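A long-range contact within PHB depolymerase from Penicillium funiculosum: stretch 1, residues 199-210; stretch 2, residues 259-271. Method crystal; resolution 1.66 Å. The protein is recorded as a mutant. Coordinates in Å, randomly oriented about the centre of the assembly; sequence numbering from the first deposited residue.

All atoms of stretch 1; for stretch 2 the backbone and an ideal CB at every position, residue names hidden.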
ATOM      1  N   ALA A 199      -5.301  13.993  -6.905  1.00  9.29           N
ATOM      2  CA  ALA A 199      -4.217  14.057  -7.873  1.00 11.21           C
ATOM      3  C   ALA A 199      -4.671  13.405  -9.166  1.00 11.47           C
ATOM      4  O   ALA A 199      -5.663  12.678  -9.190  1.00 10.70           O
ATOM      5  CB  ALA A 199      -2.983  13.338  -7.330  1.00  9.09           C
ATOM      6  N   ASN A 200      -3.948  13.664 -10.245  1.00 12.81           N
ATOM      7  CA  ASN A 200      -4.245  13.006 -11.504  1.00 14.17           C
ATOM      8  C   ASN A 200      -4.054  11.507 -11.284  1.00 12.99           C
ATOM      9  O   ASN A 200      -3.162  11.090 -10.542  1.00 11.90           O
ATOM     10  CB  ASN A 200      -3.304  13.521 -12.595  1.00 19.30           C
ATOM     11  CG  ASN A 200      -3.901  13.403 -13.979  1.00 24.13           C
ATOM     12  OD1 ASN A 200      -5.010  13.876 -14.230  1.00 28.50           O
ATOM     13  ND2 ASN A 200      -3.165  12.781 -14.891  1.00 30.19           N
ATOM     14  N   GLY A 201      -4.903  10.699 -11.913  1.00 11.21           N
ATOM     15  CA  GLY A 201      -4.823   9.260 -11.730  1.00 10.52           C
ATOM     16  C   GLY A 201      -5.550   8.773 -10.489  1.00 10.66           C
ATOM     17  O   GLY A 201      -5.581   7.570 -10.217  1.00 10.12           O
ATOM     18  N   MET A 202      -6.131   9.705  -9.736  1.00  9.87           N
ATOM     19  CA  MET A 202      -6.925   9.356  -8.561  1.00  8.36           C
ATOM     20  C   MET A 202      -8.395   9.725  -8.740  1.00  8.09           C
ATOM     21  O   MET A 202      -8.725  10.733  -9.364  1.00  8.68           O
ATOM     22  CB  MET A 202      -6.359  10.043  -7.314  1.00  7.91           C
ATOM     23  CG  MET A 202      -5.000   9.511  -6.882  1.00  9.54           C
ATOM     24  SD  MET A 202      -4.323  10.366  -5.446  1.00 10.11           S
ATOM     25  CE  MET A 202      -5.291   9.630  -4.105  1.00 10.30           C
ATOM     26  N   ASP A 203      -9.275   8.892  -8.191  1.00  7.87           N
ATOM     27  CA  ASP A 203     -10.714   9.057  -8.365  1.00  8.42           C
ATOM     28  C   ASP A 203     -11.207  10.270  -7.576  1.00  8.05           C
ATOM     29  O   ASP A 203     -10.456  10.867  -6.803  1.00  8.82           O
ATOM     30  CB  ASP A 203     -11.434   7.789  -7.892  1.00  9.03           C
ATOM     31  CG  ASP A 203     -12.819   7.632  -8.498  1.00 12.12           C
ATOM     32  OD1 ASP A 203     -13.444   6.577  -8.268  1.00 12.81           O
ATOM     33  OD2 ASP A 203     -13.284   8.551  -9.205  1.00 14.52           O
ATOM     34  N   THR A 204     -12.470  10.630  -7.779  1.00  9.25           N
ATOM     35  CA  THR A 204     -13.069  11.772  -7.093  1.00  9.11           C
ATOM     36  C   THR A 204     -13.280  11.478  -5.611  1.00  9.13           C
ATOM     37  O   THR A 204     -13.347  12.393  -4.787  1.00  8.53           O
ATOM     38  CB  THR A 204     -14.441  12.125  -7.702  1.00 10.22           C
ATOM     39  OG1 THR A 204     -15.317  10.999  -7.572  1.00 12.42           O
ATOM     40  CG2 THR A 204     -14.302  12.477  -9.171  1.00 11.73           C
ATOM     41  N   THR A 205     -13.390  10.195  -5.282  1.00  9.50           N
ATOM     42  CA  THR A 205     -13.887   9.775  -3.978  1.00  8.51           C
ATOM     43  C   THR A 205     -12.964   8.725  -3.364  1.00  8.37           C
ATOM     44  O   THR A 205     -12.529   7.799  -4.047  1.00  7.72           O
ATOM     45  CB  THR A 205     -15.307   9.175  -4.113  1.00  9.72           C
ATOM     46  OG1 THR A 205     -16.165  10.119  -4.771  1.00  9.04           O
ATOM     47  CG2 THR A 205     -15.885   8.840  -2.743  1.00  9.68           C
ATOM     48  N   GLY A 206     -12.670   8.877  -2.077  1.00  8.29           N
ATOM     49  CA  GLY A 206     -11.937   7.850  -1.358  1.00  8.05           C
ATOM     50  C   GLY A 206     -12.769   7.297  -0.215  1.00  7.93           C
ATOM     51  O   GLY A 206     -13.861   7.799   0.060  1.00  6.81           O
ATOM     52  N   TYR A 207     -12.256   6.271   0.456  1.00  7.84           N
ATOM     53  CA  TYR A 207     -13.000   5.628   1.534  1.00  6.66           C
ATOM     54  C   TYR A 207     -12.126   5.373   2.753  1.00  7.18           C
ATOM     55  O   TYR A 207     -10.898   5.343   2.656  1.00  6.68           O
ATOM     56  CB  TYR A 207     -13.598   4.306   1.049  1.00  8.16           C
ATOM     57  CG  TYR A 207     -14.563   4.471  -0.096  1.00 10.04           C
ATOM     58  CD1 TYR A 207     -14.106   4.597  -1.410  1.00  9.99           C
ATOM     59  CD2 TYR A 207     -15.934   4.553   0.134  1.00  9.64           C
ATOM     60  CE1 TYR A 207     -14.994   4.805  -2.459  1.00 12.07           C
ATOM     61  CE2 TYR A 207     -16.828   4.761  -0.908  1.00 12.08           C
ATOM     62  CZ  TYR A 207     -16.353   4.887  -2.200  1.00 10.98           C
ATOM     63  OH  TYR A 207     -17.237   5.114  -3.228  1.00 14.31           O
ATOM     64  N   LEU A 208     -12.765   5.200   3.906  1.00  7.25           N
ATOM     65  CA  LEU A 208     -12.061   4.775   5.110  1.00  7.52           C
ATOM     66  C   LEU A 208     -12.996   3.992   6.014  1.00  7.47           C
ATOM     67  O   LEU A 208     -14.172   4.337   6.154  1.00  9.32           O
ATOM     68  CB  LEU A 208     -11.493   5.981   5.877  1.00  7.49           C
ATOM     69  CG  LEU A 208     -12.459   7.039   6.426  1.00  8.69           C
ATOM     70  CD1 LEU A 208     -11.784   7.815   7.555  1.00  8.97           C
ATOM     71  CD2 LEU A 208     -12.887   7.975   5.312  1.00  8.82           C
ATOM     72  N   TYR A 209     -12.474   2.929   6.618  1.00  6.70           N
ATOM     73  CA  TYR A 209     -13.239   2.180   7.601  1.00  6.78           C
ATOM     74  C   TYR A 209     -12.957   2.707   8.997  1.00  6.94           C
ATOM     75  O   TYR A 209     -11.801   2.774   9.421  1.00  6.70           O
ATOM     76  CB  TYR A 209     -12.899   0.690   7.558  1.00  7.14           C
ATOM     77  CG  TYR A 209     -13.671  -0.075   8.601  1.00  6.80           C
ATOM     78  CD1 TYR A 209     -15.056  -0.202   8.507  1.00  8.80           C
ATOM     79  CD2 TYR A 209     -13.039  -0.578   9.736  1.00  7.80           C
ATOM     80  CE1 TYR A 209     -15.796  -0.802   9.522  1.00  7.98           C
ATOM     81  CE2 TYR A 209     -13.770  -1.181  10.762  1.00  7.79           C
ATOM     82  CZ  TYR A 209     -15.149  -1.285  10.645  1.00  9.92           C
ATOM     83  OH  TYR A 209     -15.886  -1.855  11.655  1.00 11.16           O
ATOM     84  N   VAL A 210     -14.018   3.077   9.709  1.00  5.97           N
ATOM     85  CA  VAL A 210     -13.888   3.630  11.052  1.00  7.39           C
ATOM     86  C   VAL A 210     -14.637   2.771  12.065  1.00  7.59           C
ATOM     87  O   VAL A 210     -15.868   2.743  12.074  1.00  7.38           O
ATOM     88  CB  VAL A 210     -14.452   5.072  11.125  1.00  8.07           C
ATOM     89  CG1 VAL A 210     -14.325   5.614  12.544  1.00  8.63           C
ATOM     90  CG2 VAL A 210     -13.706   5.977  10.150  1.00  7.38           C
ATOM     91  N   UNK A 259      -7.568   3.574   6.000  1.00  5.81           N
ATOM     92  CA  UNK A 259      -7.828   4.515   4.912  1.00  5.17           C
ATOM     93  C   UNK A 259      -7.615   3.824   3.572  1.00  5.32           C
ATOM     94  O   UNK A 259      -6.584   3.183   3.356  1.00  5.64           O
ATOM     95  CB  UNK A 259      -6.928   5.747   5.029  1.00  5.17           C
ATOM     96  N   UNK A 260      -8.599   3.947   2.684  1.00  4.46           N
ATOM     97  CA  UNK A 260      -8.529   3.326   1.361  1.00  5.83           C
ATOM     98  C   UNK A 260      -8.573   4.359   0.235  1.00  6.08           C
ATOM     99  O   UNK A 260      -9.645   4.651  -0.297  1.00  6.90           O
ATOM    100  CB  UNK A 260      -9.677   2.329   1.191  1.00  5.83           C
ATOM    101  N   UNK A 261      -7.419   4.930  -0.140  1.00  5.65           N
ATOM    102  CA  UNK A 261      -7.417   5.919  -1.226  1.00  5.51           C
ATOM    103  C   UNK A 261      -7.776   5.192  -2.524  1.00  5.03           C
ATOM    104  O   UNK A 261      -7.561   3.987  -2.635  1.00  5.24           O
ATOM    105  CB  UNK A 261      -6.062   6.620  -1.343  1.00  5.51           C
ATOM    106  N   UNK A 262      -8.313   5.911  -3.507  1.00  6.54           N
ATOM    107  CA  UNK A 262      -8.748   5.263  -4.743  1.00  5.35           C
ATOM    108  C   UNK A 262      -8.101   5.862  -5.983  1.00  5.77           C
ATOM    109  O   UNK A 262      -8.145   7.072  -6.191  1.00  7.04           O
ATOM    110  CB  UNK A 262     -10.270   5.353  -4.869  1.00  5.35           C
ATOM    111  N   UNK A 263      -7.507   5.007  -6.809  1.00  4.63           N
ATOM    112  CA  UNK A 263      -7.053   5.435  -8.130  1.00  5.48           C
ATOM    113  C   UNK A 263      -8.233   5.357  -9.096  1.00  6.43           C
ATOM    114  O   UNK A 263      -9.349   5.027  -8.699  1.00  7.62           O
ATOM    115  CB  UNK A 263      -5.885   4.577  -8.620  1.00  5.48           C
ATOM    116  N   UNK A 264      -7.981   5.660 -10.367  1.00  8.65           N
ATOM    117  CA  UNK A 264      -9.032   5.655 -11.379  1.00  9.19           C
ATOM    118  C   UNK A 264      -8.413   5.373 -12.748  1.00  9.95           C
ATOM    119  O   UNK A 264      -7.289   5.784 -13.025  1.00  7.40           O
ATOM    120  CB  UNK A 264      -9.788   6.985 -11.388  1.00  9.19           C
ATOM    121  N   UNK A 265      -9.123   4.635 -13.613  1.00 10.14           N
ATOM    122  CA  UNK A 265      -8.539   4.372 -14.928  1.00 10.49           C
ATOM    123  C   UNK A 265      -8.249   5.691 -15.645  1.00  9.99           C
ATOM    124  O   UNK A 265      -9.023   6.646 -15.547  1.00  8.48           O
ATOM    125  CB  UNK A 265      -9.472   3.499 -15.769  1.00 10.49           C
ATOM    126  N   UNK A 266      -7.120   5.738 -16.344  1.00 10.70           N
ATOM    127  CA  UNK A 266      -6.706   6.914 -17.102  1.00 11.25           C
ATOM    128  C   UNK A 266      -6.179   6.449 -18.456  1.00 11.95           C
ATOM    129  O   UNK A 266      -5.087   5.889 -18.550  1.00  9.01           O
ATOM    130  CB  UNK A 266      -5.648   7.720 -16.346  1.00 11.25           C
ATOM    131  N   UNK A 267      -6.964   6.676 -19.503  1.00 11.99           N
ATOM    132  CA  UNK A 267      -6.659   6.100 -20.809  1.00 13.72           C
ATOM    133  C   UNK A 267      -5.690   6.957 -21.616  1.00 13.53           C
ATOM    134  O   UNK A 267      -5.253   6.558 -22.700  1.00 13.89           O
ATOM    135  CB  UNK A 267      -7.951   5.901 -21.603  1.00 13.72           C
ATOM    136  N   UNK A 268      -5.347   8.126 -21.084  1.00 12.67           N
ATOM    137  CA  UNK A 268      -4.451   9.037 -21.788  1.00 13.07           C
ATOM    138  C   UNK A 268      -2.997   8.572 -21.715  1.00 13.12           C
ATOM    139  O   UNK A 268      -2.612   7.832 -20.805  1.00 10.90           O
ATOM    140  CB  UNK A 268      -4.577  10.448 -21.210  1.00 13.07           C
ATOM    141  N   UNK A 269      -2.204   9.008 -22.688  1.00 11.05           N
ATOM    142  CA  UNK A 269      -0.808   8.598 -22.807  1.00 11.50           C
ATOM    143  C   UNK A 269       0.113   9.584 -22.090  1.00 11.36           C
ATOM    144  O   UNK A 269      -0.031  10.797 -22.239  1.00 13.19           O
ATOM    145  CB  UNK A 269      -0.411   8.480 -24.280  1.00 11.50           C
ATOM    146  N   UNK A 270       1.059   9.052 -21.320  1.00  9.28           N
ATOM    147  CA  UNK A 270       2.003   9.866 -20.559  1.00  8.89           C
ATOM    148  C   UNK A 270       3.434   9.436 -20.857  1.00  8.69           C
ATOM    149  O   UNK A 270       3.714   8.247 -20.992  1.00  8.43           O
ATOM    150  CB  UNK A 270       1.718   9.763 -19.059  1.00  8.89           C
ATOM    151  N   UNK A 271       4.344  10.401 -20.933  1.00  7.82           N
ATOM    152  CA  UNK A 271       5.764  10.084 -20.900  1.00  8.13           C
ATOM    153  C   UNK A 271       6.078   9.520 -19.519  1.00  8.66           C
ATOM    154  O   UNK A 271       5.637  10.066 -18.506  1.00 11.05           O
ATOM    155  CB  UNK A 271       6.622  11.312 -21.211  1.00  8.13           C
TER

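Position 259 lies beside Leu-208 in a non-hydrogen-bonded antiparallel pair, CA to CA 4.2 Å. Its ideal CB is 4.6 Å from Leu-208 CB, on the same face of the sheet, so an aliphatic side chain would suit, whether leucine, isoleucine, valine or methionine. The deposited residue is Leu-259 (chi1 t, chi2 p), whose CD1 comes 4.2 Å from Leu-208 CB.

At 260 the backbone is engaged twice: its N donates to Tyr-207 O (2.7 Å) and its O accepts from Tyr-207 N (3.2 Å). This hydrogen-bonded pair excludes proline. The ideal CB points to the face that carries the Tyr-207 side chain, and the strand continues through Leu-208 to Tyr-209, so a long apolar or aromatic group could follow it. Tyr-260 does so: its CB is 4.4 Å from Tyr-207 CB and its CE1 is 4.2 Å from Tyr-209 CB, which approaches the ring edge. Its OH is hydrogen-bonded elsewhere in the structure.

Position 261 points away, its N makes no hydrogen bond to stretch 1, and phi of -67° is compatible with proline; small apolar residues would also fit. Pro-261 places its CB 4.4 Å from Met-202 CE.

Position 262 points sideways, with its ideal CB 3.4 Å from Thr-205 O and 4.1 Å from Asp-203 CB. Its backbone O accepts from Asp-203 N (2.9 Å, 162°). A flexible side chain of medium length could run along the Tyr-207 ring; methionine, glutamine or leucine are reasonable. Gln-262 has its CG 3.8 Å from Tyr-207 CD1, at the ring edge, and folds back so that NE2 donates to Tyr-260 O (3.0 Å).

At 263 a single bridge pairs the backbone with Met-202. The CB points away overall, yet its ideal position is only 3.4 Å from Gly-201 O, which favours a small residue without demanding one. Ala-263 fits; its O and Asp-203 OD1 each accept from water 2, both at 2.7 Å.

Position 264 points toward stretch 1, its ideal CB 3.8 Å from Asp-203 N, and its N donates to Gly-201 O (3.1 Å). Beta-branched or other apolar side chains would cover this backbone. Ile-264 brings CG2 to 3.5 Å from Met-202 C, while CD1 is 3.8 Å from Asp-203 OD2.

Position 265 points away and meets nothing; many residues would do, and phi of -59° admits the deposited Pro-265.

Position 266 points toward stretch 1, and its ideal CB is 4.9 Å from Gly-201 CA. The nearby Asn-200 amide suggests a polar or acidic group. Asp-266 OD2 accepts from water 1 (3.2 Å), which in turn accepts from Asn-200 ND2 (2.6 Å).

Positions 267, 268, 269 and 271 are out of reach and unconstrained by stretch 1; they are Tyr-267, Thr-268, Ile-269 and Ala-271. Position 270 points toward stretch 1 from a distance, so only a long side chain could arrive. His-270 brings CE1 to 3.9 Å from Asn-200 ND2, and its NE2 donates to Asp-266 OD2 (2.7 Å).

Stretch 2 (259-271) LYPQAIPDYTIHA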
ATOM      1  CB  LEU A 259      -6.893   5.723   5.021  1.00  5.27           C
ATOM      2  CG  LEU A 259      -6.877   6.718   3.854  1.00  4.64           C
ATOM      3  CD1 LEU A 259      -8.240   7.398   3.722  1.00  6.82           C
ATOM      4  CD2 LEU A 259      -5.786   7.758   4.090  1.00  6.60           C
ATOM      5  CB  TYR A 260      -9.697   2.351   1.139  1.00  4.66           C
ATOM      6  CG  TYR A 260      -9.759   1.159   2.066  1.00  5.67           C
ATOM      7  CD1 TYR A 260     -10.516   1.197   3.242  1.00  6.88           C
ATOM      8  CD2 TYR A 260      -9.088  -0.022   1.753  1.00  5.42           C
ATOM      9  CE1 TYR A 260     -10.604   0.080   4.078  1.00  6.23           C
ATOM     10  CE2 TYR A 260      -9.168  -1.142   2.583  1.00  6.43           C
ATOM     11  CZ  TYR A 260      -9.927  -1.083   3.740  1.00  5.27           C
ATOM     12  OH  TYR A 260     -10.004  -2.189   4.558  1.00  6.37           O
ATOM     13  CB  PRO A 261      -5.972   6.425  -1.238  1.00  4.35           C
ATOM     14  CG  PRO A 261      -5.496   6.163   0.183  1.00  5.93           C
ATOM     15  CD  PRO A 261      -6.083   4.812   0.471  1.00  6.08           C
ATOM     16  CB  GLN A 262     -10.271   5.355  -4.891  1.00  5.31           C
ATOM     17  CG  GLN A 262     -11.075   4.721  -3.755  1.00  4.61           C
ATOM     18  CD  GLN A 262     -10.819   3.235  -3.607  1.00  5.03           C
ATOM     19  OE1 GLN A 262     -10.796   2.494  -4.588  1.00  6.86           O
ATOM     20  NE2 GLN A 262     -10.639   2.789  -2.371  1.00  4.76           N
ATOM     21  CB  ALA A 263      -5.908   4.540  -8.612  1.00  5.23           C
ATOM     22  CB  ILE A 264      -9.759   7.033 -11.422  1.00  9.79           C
ATOM     23  CG1 ILE A 264     -10.927   7.002 -12.413  1.00 11.13           C
ATOM     24  CG2 ILE A 264      -8.782   8.124 -11.823  1.00 11.52           C
ATOM     25  CD1 ILE A 264     -12.120   6.216 -11.935  1.00 13.63           C
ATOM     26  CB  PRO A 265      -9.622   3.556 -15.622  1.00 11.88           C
ATOM     27  CG  PRO A 265     -10.190   2.759 -14.487  1.00 12.45           C
ATOM     28  CD  PRO A 265     -10.319   3.802 -13.395  1.00 11.74           C
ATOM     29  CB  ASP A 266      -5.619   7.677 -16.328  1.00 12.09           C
ATOM     30  CG  ASP A 266      -4.948   8.764 -17.157  1.00 13.79           C
ATOM     31  OD1 ASP A 266      -5.515   9.187 -18.187  1.00 13.76           O
ATOM     32  OD2 ASP A 266      -3.845   9.206 -16.765  1.00 12.99           O
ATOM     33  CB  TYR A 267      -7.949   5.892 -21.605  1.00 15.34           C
ATOM     34  CG  TYR A 267      -8.983   5.083 -20.858  1.00 17.37           C
ATOM     35  CD1 TYR A 267     -10.162   5.672 -20.400  1.00 18.02           C
ATOM     36  CD2 TYR A 267      -8.767   3.735 -20.577  1.00 16.70           C
ATOM     37  CE1 TYR A 267     -11.099   4.938 -19.676  1.00 18.87           C
ATOM     38  CE2 TYR A 267      -9.693   2.992 -19.855  1.00 18.50           C
ATOM     39  CZ  TYR A 267     -10.857   3.599 -19.407  1.00 19.14           C
ATOM     40  OH  TYR A 267     -11.771   2.867 -18.686  1.00 19.41           O
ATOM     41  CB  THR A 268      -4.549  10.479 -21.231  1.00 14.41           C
ATOM     42  OG1 THR A 268      -4.065  10.521 -19.885  1.00 14.35           O
ATOM     43  CG2 THR A 268      -5.994  10.957 -21.260  1.00 14.53           C
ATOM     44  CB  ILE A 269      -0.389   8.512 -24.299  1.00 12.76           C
ATOM     45  CG1 ILE A 269      -1.223   7.447 -25.016  1.00 16.19           C
ATOM     46  CG2 ILE A 269       1.093   8.191 -24.415  1.00 13.96           C
ATOM     47  CD1 ILE A 269      -1.057   6.048 -24.451  1.00 15.99           C
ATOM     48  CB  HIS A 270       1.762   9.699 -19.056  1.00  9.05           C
ATOM     49  CG  HIS A 270       0.414  10.161 -18.596  1.00 12.86           C
ATOM     50  ND1 HIS A 270       0.110  11.492 -18.398  1.00 12.85           N
ATOM     51  CD2 HIS A 270      -0.711   9.470 -18.299  1.00 12.35           C
ATOM     52  CE1 HIS A 270      -1.144  11.599 -17.997  1.00 14.81           C
ATOM     53  NE2 HIS A 270      -1.666  10.387 -17.929  1.00 13.06           N
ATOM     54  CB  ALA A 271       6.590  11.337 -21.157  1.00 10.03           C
TER
HETATM   55  O   HOH W   1      -4.439  12.382 -17.069  1.00 30.85           O
HETATM   56  O   HOH W   2     -11.985   4.290  -8.468  1.00  8.98           O
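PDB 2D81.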